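Local coordinates for protein AggB (Escherichia coli, PDB 4PHX), which is the minor subunit of aggregative adherence fimbriae type I, an Ig-like beta-sandwich protein that probably caps the fimbria and takes part in bacterial adhesion, at residues G18-T23 / I92-S97; H36-A41 / S113-I118; A1-I6 / G24-R29. All coordinates share one frame; numbering follows the deposited sequence.

Contact 1. Residues G18-T23 / I92-S97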
loop_
_atom_site.group_PDB
_atom_site.type_symbol
_atom_site.label_atom_id
_atom_site.label_comp_id
_atom_site.label_asym_id
_atom_site.label_seq_id
_atom_site.Cartn_x
_atom_site.Cartn_y
_atom_site.Cartn_z
ATOM N N GLY B 18 13.497 3.761 1.321
ATOM C CA GLY B 18 13.981 3.221 2.578
ATOM C C GLY B 18 15.068 2.186 2.398
ATOM O O GLY B 18 15.599 1.669 3.374
ATOM N N MET B 19 15.416 1.887 1.155
ATOM C CA MET B 19 16.427 0.872 0.922
ATOM C C MET B 19 17.813 1.344 1.382
ATOM O O MET B 19 18.176 2.497 1.185
ATOM C CB MET B 19 16.458 0.446 -0.545
ATOM C CG MET B 19 17.402 -0.707 -0.765
ATOM S SD MET B 19 17.510 -1.321 -2.444
ATOM C CE MET B 19 19.275 -1.675 -2.486
ATOM N N LYS B 20 18.582 0.447 1.992
ATOM C CA LYS B 20 19.910 0.802 2.498
ATOM C C LYS B 20 20.987 0.762 1.410
ATOM O O LYS B 20 21.252 -0.280 0.807
ATOM C CB LYS B 20 20.303 -0.110 3.659
ATOM C CG LYS B 20 19.126 -0.618 4.469
ATOM C CD LYS B 20 19.030 0.050 5.824
ATOM C CE LYS B 20 18.140 -0.751 6.772
ATOM N NZ LYS B 20 18.217 -0.235 8.182
ATOM N N LEU B 21 21.599 1.910 1.153
ATOM C CA LEU B 21 22.677 1.966 0.181
ATOM C C LEU B 21 24.011 1.793 0.900
ATOM O O LEU B 21 24.944 1.173 0.377
ATOM C CB LEU B 21 22.672 3.301 -0.543
ATOM C CG LEU B 21 21.619 3.702 -1.582
ATOM C CD1 LEU B 21 20.744 2.543 -2.056
ATOM C CD2 LEU B 21 20.794 4.848 -1.027
ATOM N N ALA B 22 24.091 2.366 2.101
ATOM C CA ALA B 22 25.277 2.262 2.945
ATOM C C ALA B 22 24.838 2.224 4.395
ATOM O O ALA B 22 23.747 2.681 4.735
ATOM C CB ALA B 22 26.221 3.427 2.705
ATOM N N THR B 23 25.688 1.647 5.238
ATOM C CA THR B 23 25.442 1.576 6.663
ATOM C C THR B 23 26.697 2.049 7.372
ATOM O O THR B 23 27.809 1.763 6.931
ATOM C CB THR B 23 25.129 0.134 7.082
ATOM O OG1 THR B 23 23.825 -0.213 6.620
ATOM C CG2 THR B 23 25.175 -0.034 8.609
ATOM N N ILE B 92 24.522 3.278 15.303
ATOM C CA ILE B 92 24.423 2.808 13.937
ATOM C C ILE B 92 23.401 3.637 13.150
ATOM O O ILE B 92 22.347 4.008 13.676
ATOM C CB ILE B 92 24.087 1.323 13.913
ATOM C CG1 ILE B 92 25.227 0.543 14.574
ATOM C CG2 ILE B 92 23.825 0.817 12.495
ATOM C CD1 ILE B 92 26.516 0.552 13.786
ATOM N N PHE B 93 23.751 3.959 11.904
ATOM C CA PHE B 93 22.869 4.711 10.994
ATOM C C PHE B 93 22.958 4.172 9.572
ATOM O O PHE B 93 23.885 3.448 9.220
ATOM C CB PHE B 93 23.243 6.195 10.974
ATOM C CG PHE B 93 24.648 6.455 10.505
ATOM C CD1 PHE B 93 24.915 6.679 9.168
ATOM C CD2 PHE B 93 25.708 6.466 11.416
ATOM C CE1 PHE B 93 26.203 6.907 8.723
ATOM C CE2 PHE B 93 26.998 6.689 10.984
ATOM C CZ PHE B 93 27.254 6.911 9.617
ATOM N N ASP B 94 22.013 4.538 8.732
ATOM C CA ASP B 94 22.097 4.106 7.346
ATOM C C ASP B 94 22.006 5.278 6.406
ATOM O O ASP B 94 21.500 6.346 6.771
ATOM C CB ASP B 94 20.965 3.151 7.007
ATOM C CG ASP B 94 21.031 1.865 7.800
ATOM O OD1 ASP B 94 21.822 0.966 7.425
ATOM O OD2 ASP B 94 20.255 1.750 8.770
ATOM N N ILE B 95 22.493 5.061 5.194
ATOM C CA ILE B 95 22.191 5.942 4.081
ATOM C C ILE B 95 21.173 5.228 3.208
ATOM O O ILE B 95 21.401 4.112 2.729
ATOM C CB ILE B 95 23.449 6.332 3.295
ATOM C CG1 ILE B 95 24.337 7.219 4.178
ATOM C CG2 ILE B 95 23.076 7.078 2.004
ATOM C CD1 ILE B 95 25.747 7.459 3.629
ATOM N N MET B 96 20.027 5.868 3.029
ATOM C CA MET B 96 18.902 5.195 2.406
ATOM C C MET B 96 18.397 5.900 1.155
ATOM O O MET B 96 18.465 7.127 1.044
ATOM C CB MET B 96 17.752 5.020 3.407
ATOM C CG MET B 96 18.054 4.104 4.570
ATOM S SD MET B 96 16.842 4.239 5.898
ATOM C CE MET B 96 16.926 5.951 6.331
ATOM N N SER B 97 17.885 5.106 0.222
ATOM C CA SER B 97 17.150 5.640 -0.914
ATOM C C SER B 97 16.002 6.536 -0.456
ATOM O O SER B 97 15.177 6.135 0.366
ATOM C CB SER B 97 16.584 4.516 -1.767
ATOM O OG SER B 97 15.882 5.071 -2.841
#
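K20 slants across D94 and meets it with three successive atoms. From CB the chain stays beside its own backbone N and bends at CG (chi2 -107°), which brings K20 CD to 3.3 Å from D94 CG, in van der Waals contact with the carboxylate. CE follows at a longer distance, and NZ closes a salt bridge of 2.9 Å to D94 OD2, coming from above the carboxylate plane, 60° out of it. The other oxygen, D94 OD1, takes the hydroxyl of T23, whose side chain lies alongside and points the same way; the OG1 to OD1 distance of 2.5 Å is very short. D94 OD2 has a second cationic partner, R25 of the second subunit, so the carboxylate is probably held in its charged form.

The backbones form an antiparallel pairing of strands 20-27 and 90-97 in one sheet of the Ig-like sandwich, interrupted by a classic beta bulge: L21 and A22 both face I95. I95 O accepts both amides, L21 N at 2.7 Å nearly end-on to the carbonyl and A22 N at 3.3 Å on a lone pair. Away from K20 and D94, on the other face, A22 CB rests 4.1 Å from I95 CB. Within the bulge, L21 turns CD2 against the backbone of M96 and S97, while S97 OG bonds to G99 O.

Contact 2. Residues H36-A41 / S113-I118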
loop_
_atom_site.group_PDB
_atom_site.type_symbol
_atom_site.label_atom_id
_atom_site.label_comp_id
_atom_site.label_asym_id
_atom_site.label_seq_id
_atom_site.Cartn_x
_atom_site.Cartn_y
_atom_site.Cartn_z
ATOM N N HIS B 36 25.411 13.164 16.098
ATOM C CA HIS B 36 25.099 14.255 15.202
ATOM C C HIS B 36 25.810 13.871 13.926
ATOM O O HIS B 36 27.043 13.792 13.924
ATOM C CB HIS B 36 25.807 15.432 15.840
ATOM C CG HIS B 36 25.712 16.716 15.097
ATOM N ND1 HIS B 36 26.679 17.688 15.207
ATOM C CD2 HIS B 36 24.752 17.221 14.288
ATOM C CE1 HIS B 36 26.327 18.737 14.485
ATOM N NE2 HIS B 36 25.166 18.476 13.913
ATOM N N ILE B 37 25.071 13.588 12.860
ATOM C CA ILE B 37 25.694 13.253 11.574
ATOM C C ILE B 37 25.036 13.970 10.418
ATOM O O ILE B 37 23.894 14.394 10.529
ATOM C CB ILE B 37 25.629 11.732 11.247
ATOM C CG1 ILE B 37 24.187 11.271 11.113
ATOM C CG2 ILE B 37 26.339 10.917 12.286
ATOM C CD1 ILE B 37 24.004 9.749 11.241
ATOM N N TRP B 38 25.743 14.079 9.296
ATOM C CA TRP B 38 25.142 14.592 8.076
ATOM C C TRP B 38 25.927 14.117 6.874
ATOM O O TRP B 38 27.021 13.560 7.029
ATOM C CB TRP B 38 25.048 16.123 8.093
ATOM C CG TRP B 38 26.352 16.822 8.263
ATOM C CD1 TRP B 38 27.138 17.351 7.274
ATOM C CD2 TRP B 38 27.039 17.083 9.500
ATOM N NE1 TRP B 38 28.266 17.919 7.821
ATOM C CE2 TRP B 38 28.228 17.767 9.183
ATOM C CE3 TRP B 38 26.765 16.794 10.839
ATOM C CZ2 TRP B 38 29.133 18.178 10.154
ATOM C CZ3 TRP B 38 27.663 17.201 11.807
ATOM C CH2 TRP B 38 28.837 17.884 11.463
ATOM N N ILE B 39 25.376 14.311 5.678
ATOM C CA ILE B 39 26.143 14.020 4.480
ATOM C C ILE B 39 26.634 15.323 3.883
ATOM O O ILE B 39 25.880 16.301 3.845
ATOM C CB ILE B 39 25.303 13.320 3.423
ATOM C CG1 ILE B 39 24.786 11.974 3.955
ATOM C CG2 ILE B 39 26.103 13.182 2.099
ATOM C CD1 ILE B 39 24.036 11.176 2.927
ATOM N N ASN B 40 27.877 15.357 3.404
ATOM C CA ASN B 40 28.349 16.555 2.677
ATOM C C ASN B 40 27.991 16.527 1.198
ATOM O O ASN B 40 28.786 16.111 0.354
ATOM C CB ASN B 40 29.842 16.764 2.842
ATOM C CG ASN B 40 30.249 16.795 4.276
ATOM O OD1 ASN B 40 29.867 17.694 5.020
ATOM N ND2 ASN B 40 31.016 15.800 4.687
ATOM N N ALA B 41 26.770 16.942 0.904
ATOM C CA ALA B 41 26.270 16.970 -0.459
ATOM C C ALA B 41 25.121 17.962 -0.479
ATOM O O ALA B 41 24.647 18.384 0.577
ATOM C CB ALA B 41 25.810 15.610 -0.867
ATOM N N SER B 113 29.886 13.236 7.556
ATOM C CA SER B 113 30.484 13.830 8.741
ATOM C C SER B 113 29.608 13.577 9.965
ATOM O O SER B 113 28.395 13.344 9.848
ATOM C CB SER B 113 30.718 15.334 8.559
ATOM O OG SER B 113 31.741 15.585 7.623
ATOM N N GLY B 114 30.237 13.611 11.137
ATOM C CA GLY B 114 29.544 13.364 12.388
ATOM C C GLY B 114 30.279 13.884 13.610
ATOM O O GLY B 114 31.496 14.120 13.566
ATOM N N GLU B 115 29.548 14.057 14.708
ATOM C CA GLU B 115 30.117 14.627 15.928
ATOM C C GLU B 115 29.533 14.003 17.195
ATOM O O GLU B 115 28.336 13.697 17.263
ATOM C CB GLU B 115 29.878 16.138 15.967
ATOM C CG GLU B 115 30.910 16.986 15.243
ATOM C CD GLU B 115 30.456 18.442 15.040
ATOM O OE1 GLU B 115 29.310 18.781 15.424
ATOM O OE2 GLU B 115 31.257 19.247 14.497
ATOM N N CYS B 116 30.373 13.842 18.207
ATOM C CA CYS B 116 29.915 13.361 19.513
ATOM C C CYS B 116 29.443 14.541 20.343
ATOM O O CYS B 116 30.269 15.272 20.889
ATOM C CB CYS B 116 31.058 12.662 20.242
ATOM S SG CYS B 116 31.778 11.304 19.289
ATOM N N LEU B 117 28.125 14.737 20.430
ATOM C CA LEU B 117 27.557 15.894 21.136
ATOM C C LEU B 117 27.874 15.881 22.648
ATOM O O LEU B 117 28.091 14.828 23.251
ATOM C CB LEU B 117 26.053 16.030 20.871
ATOM C CG LEU B 117 25.620 16.129 19.403
ATOM C CD1 LEU B 117 24.132 15.880 19.201
ATOM C CD2 LEU B 117 25.977 17.483 18.823
ATOM N N ILE B 118 27.938 17.067 23.246
ATOM C CA ILE B 118 28.199 17.205 24.676
ATOM C C ILE B 118 27.162 18.134 25.285
ATOM O O ILE B 118 26.576 18.955 24.576
ATOM C CB ILE B 118 29.620 17.729 24.932
ATOM C CG1 ILE B 118 29.879 19.003 24.133
ATOM C CG2 ILE B 118 30.640 16.710 24.511
ATOM C CD1 ILE B 118 31.249 19.637 24.413
#
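H36 and E115, I37 and G114, and W38 and S113 pair in antiparallel register, the short strand axes 4.5 Å apart at closest approach and their directions 171° apart. H36 O accepts E115 N, and W38 and S113 exchange two backbone bonds. On the face carrying H36, W38, S113 and E115 the indole is the centrepiece. Its CG sits between backbone N and carbonyl carbon (chi1 58°), the crowded position, which folds the ring back over the strand pair: S113 CB lies over one indole face, offset toward the rim and 3.5 Å from W38 CE2. The six-membered end of the same indole reaches the imidazole, with W38 CZ3 over the centre of the H36 ring, 3.3 Å above its plane. E115 lies alongside H36 and brings OE1 to the imidazole edge, where H36 ND1 makes a weak bond of 2.9 Å; the carboxylate also meets the indole edge, E115 CD being 4.0 Å from W38 CH2, with the two planes 84° apart. The stronger partner of E115 is R129, through OE2. At the other end N40 ND2 gives S113 OG a nearly straight bond of 3.0 Å, in the amide plane, and S113 OG also bonds to T135. L117 packs across H36, CD2 against CB. On the opposite face I37 points into the sandwich against I66 of strand 61-67. Strand 34-39 lies between strands 82-85 and 107-117, and strand 134-141 flanks 107-117 on its far side, with A134 bonded to the backbone of G114.

Contact 3. Residues A1-I6 / G24-R29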
loop_
_atom_site.group_PDB
_atom_site.type_symbol
_atom_site.label_atom_id
_atom_site.label_comp_id
_atom_site.label_asym_id
_atom_site.label_seq_id
_atom_site.Cartn_x
_atom_site.Cartn_y
_atom_site.Cartn_z
ATOM N N ALA B 1 32.833 11.334 16.134
ATOM C CA ALA B 1 34.291 11.516 16.205
ATOM C C ALA B 1 35.087 10.394 15.541
ATOM O O ALA B 1 36.126 10.649 14.935
ATOM C CB ALA B 1 34.731 11.733 17.610
ATOM N N GLU B 2 34.606 9.163 15.621
ATOM C CA GLU B 2 35.176 8.129 14.759
ATOM C C GLU B 2 34.097 7.463 13.893
ATOM O O GLU B 2 33.109 6.942 14.417
ATOM C CB GLU B 2 35.938 7.095 15.582
ATOM C CG GLU B 2 36.936 6.292 14.767
ATOM C CD GLU B 2 36.929 4.815 15.140
ATOM O OE1 GLU B 2 36.144 4.419 16.034
ATOM O OE2 GLU B 2 37.702 4.043 14.528
ATOM N N ILE B 3 34.293 7.465 12.573
ATOM C CA ILE B 3 33.274 6.961 11.636
ATOM C C ILE B 3 33.765 5.871 10.682
ATOM O O ILE B 3 34.763 6.041 9.981
ATOM C CB ILE B 3 32.670 8.089 10.785
ATOM C CG1 ILE B 3 31.798 8.980 11.651
ATOM C CG2 ILE B 3 31.833 7.531 9.628
ATOM C CD1 ILE B 3 31.214 10.141 10.875
ATOM N N THR B 4 33.014 4.780 10.635
ATOM C CA THR B 4 33.301 3.663 9.763
ATOM C C THR B 4 32.130 3.426 8.789
ATOM O O THR B 4 30.974 3.440 9.191
ATOM C CB THR B 4 33.489 2.393 10.602
ATOM O OG1 THR B 4 34.377 2.665 11.697
ATOM C CG2 THR B 4 34.024 1.232 9.746
ATOM N N LEU B 5 32.414 3.190 7.517
ATOM C CA LEU B 5 31.322 3.052 6.540
ATOM C C LEU B 5 31.436 1.774 5.748
ATOM O O LEU B 5 32.514 1.452 5.244
ATOM C CB LEU B 5 31.316 4.235 5.567
ATOM C CG LEU B 5 31.024 5.589 6.201
ATOM C CD1 LEU B 5 31.260 6.740 5.203
ATOM C CD2 LEU B 5 29.659 5.635 6.793
ATOM N N ILE B 6 30.340 1.029 5.663
ATOM C CA ILE B 6 30.267 -0.083 4.712
ATOM C C ILE B 6 29.168 0.147 3.660
ATOM O O ILE B 6 28.098 0.672 3.976
ATOM C CB ILE B 6 30.049 -1.445 5.403
ATOM C CG1 ILE B 6 28.688 -1.503 6.085
ATOM C CG2 ILE B 6 31.180 -1.750 6.408
ATOM C CD1 ILE B 6 28.326 -2.895 6.550
ATOM N N GLY B 24 26.526 2.786 8.462
ATOM C CA GLY B 24 27.662 3.369 9.121
ATOM C C GLY B 24 27.632 3.238 10.625
ATOM O O GLY B 24 26.571 2.998 11.223
ATOM N N ARG B 25 28.814 3.400 11.233
ATOM C CA ARG B 25 28.933 3.497 12.678
ATOM C C ARG B 25 29.571 4.831 13.034
ATOM O O ARG B 25 30.447 5.293 12.314
ATOM C CB ARG B 25 29.778 2.345 13.229
ATOM C CG ARG B 25 30.046 2.468 14.723
ATOM C CD ARG B 25 30.983 1.384 15.227
ATOM N NE ARG B 25 32.201 1.369 14.431
ATOM C CZ ARG B 25 32.925 0.287 14.206
ATOM N NH1 ARG B 25 32.553 -0.887 14.728
ATOM N NH2 ARG B 25 34.005 0.383 13.445
ATOM N N ILE B 26 29.128 5.454 14.127
ATOM C CA ILE B 26 29.833 6.596 14.705
ATOM C C ILE B 26 30.210 6.267 16.162
ATOM O O ILE B 26 29.346 6.094 17.023
ATOM C CB ILE B 26 29.016 7.922 14.578
ATOM C CG1 ILE B 26 29.604 9.018 15.461
ATOM C CG2 ILE B 26 27.535 7.704 14.894
ATOM C CD1 ILE B 26 29.523 10.401 14.836
ATOM N N ALA B 27 31.506 6.124 16.410
ATOM C CA ALA B 27 32.013 5.781 17.731
ATOM C C ALA B 27 32.378 7.048 18.483
ATOM O O ALA B 27 32.901 7.994 17.903
ATOM C CB ALA B 27 33.218 4.884 17.619
ATOM N N CYS B 28 32.081 7.071 19.773
ATOM C CA CYS B 28 32.471 8.181 20.613
ATOM C C CYS B 28 33.181 7.678 21.864
ATOM O O CYS B 28 32.527 7.262 22.808
ATOM C CB CYS B 28 31.235 8.977 20.997
ATOM S SG CYS B 28 30.471 9.766 19.571
ATOM N N ARG B 29 34.509 7.701 21.863
ATOM C CA ARG B 29 35.274 7.291 23.042
ATOM C C ARG B 29 34.912 8.133 24.268
ATOM O O ARG B 29 34.232 7.668 25.176
ATOM C CB ARG B 29 36.780 7.383 22.778
ATOM C CG ARG B 29 37.306 6.387 21.750
ATOM C CD ARG B 29 36.789 4.954 21.984
ATOM N NE ARG B 29 37.425 4.004 21.068
ATOM C CZ ARG B 29 37.067 2.731 20.912
ATOM N NH1 ARG B 29 36.054 2.216 21.603
ATOM N NH2 ARG B 29 37.724 1.967 20.048
HETATM O O HOH W 1 33.451 3.939 14.013
#
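T4 and R25 stand side by side on one face of an antiparallel strand pair, 2-7 with 20-27, at the edge, within this chain, of the five-stranded sheet of this Ig-like beta sandwich. R25 runs out with CG anti to the backbone N (chi1 175°) and bends at chi3, which turns the guanidinium along T4; NH2 donates to T4 OG1 at 2.9 Å, the hydroxyl lying 16° out of the guanidinium plane. The guanidinium also reaches into the interface with a second subunit, where R25 NH1 bonds to T23 OG1 of that chain. Next along the same face, E2, bent at chi2, brings carboxylate oxygen OE1 to 3.4 Å from A27 CB. On the face turned to the sandwich interior, I3 and I26 cross at a slant, I3 CG1 being 4.2 Å from I26 CD1, and I26 goes on to F35 and I37. L5 lays CD2 against G24 CA at 3.8 Å, close over a residue without a side chain. Four backbone bonds join E2 with A27 and T4 with R25. One water knits the polar face together: it donates to E2 O at 3.0 Å, accepts from R25 NE at 2.9 Å, and lies 2.8 Å from T4 OG1.

Contacts 1 and 3 share strand 20-27 and lie in one sheet, their centres about 14 Å apart; F93 O and G24 N, 2.8 Å apart, and T23 N and I6 O, 2.9 Å apart, probably continue the hydrogen bonding from one to the other. Both also touch the second subunit. Contact 2 belongs to the facing sheet. Its I37 CD1 lies 3.4 Å from F93 CG of contact 1 across the sandwich interior, though those two centres are about 15 Å apart. It is nearer contact 3, about 10 Å between centres, where the C28-C116 disulfide ties the two sheets covalently and I3 CD1 packs 3.6 Å from G114 N.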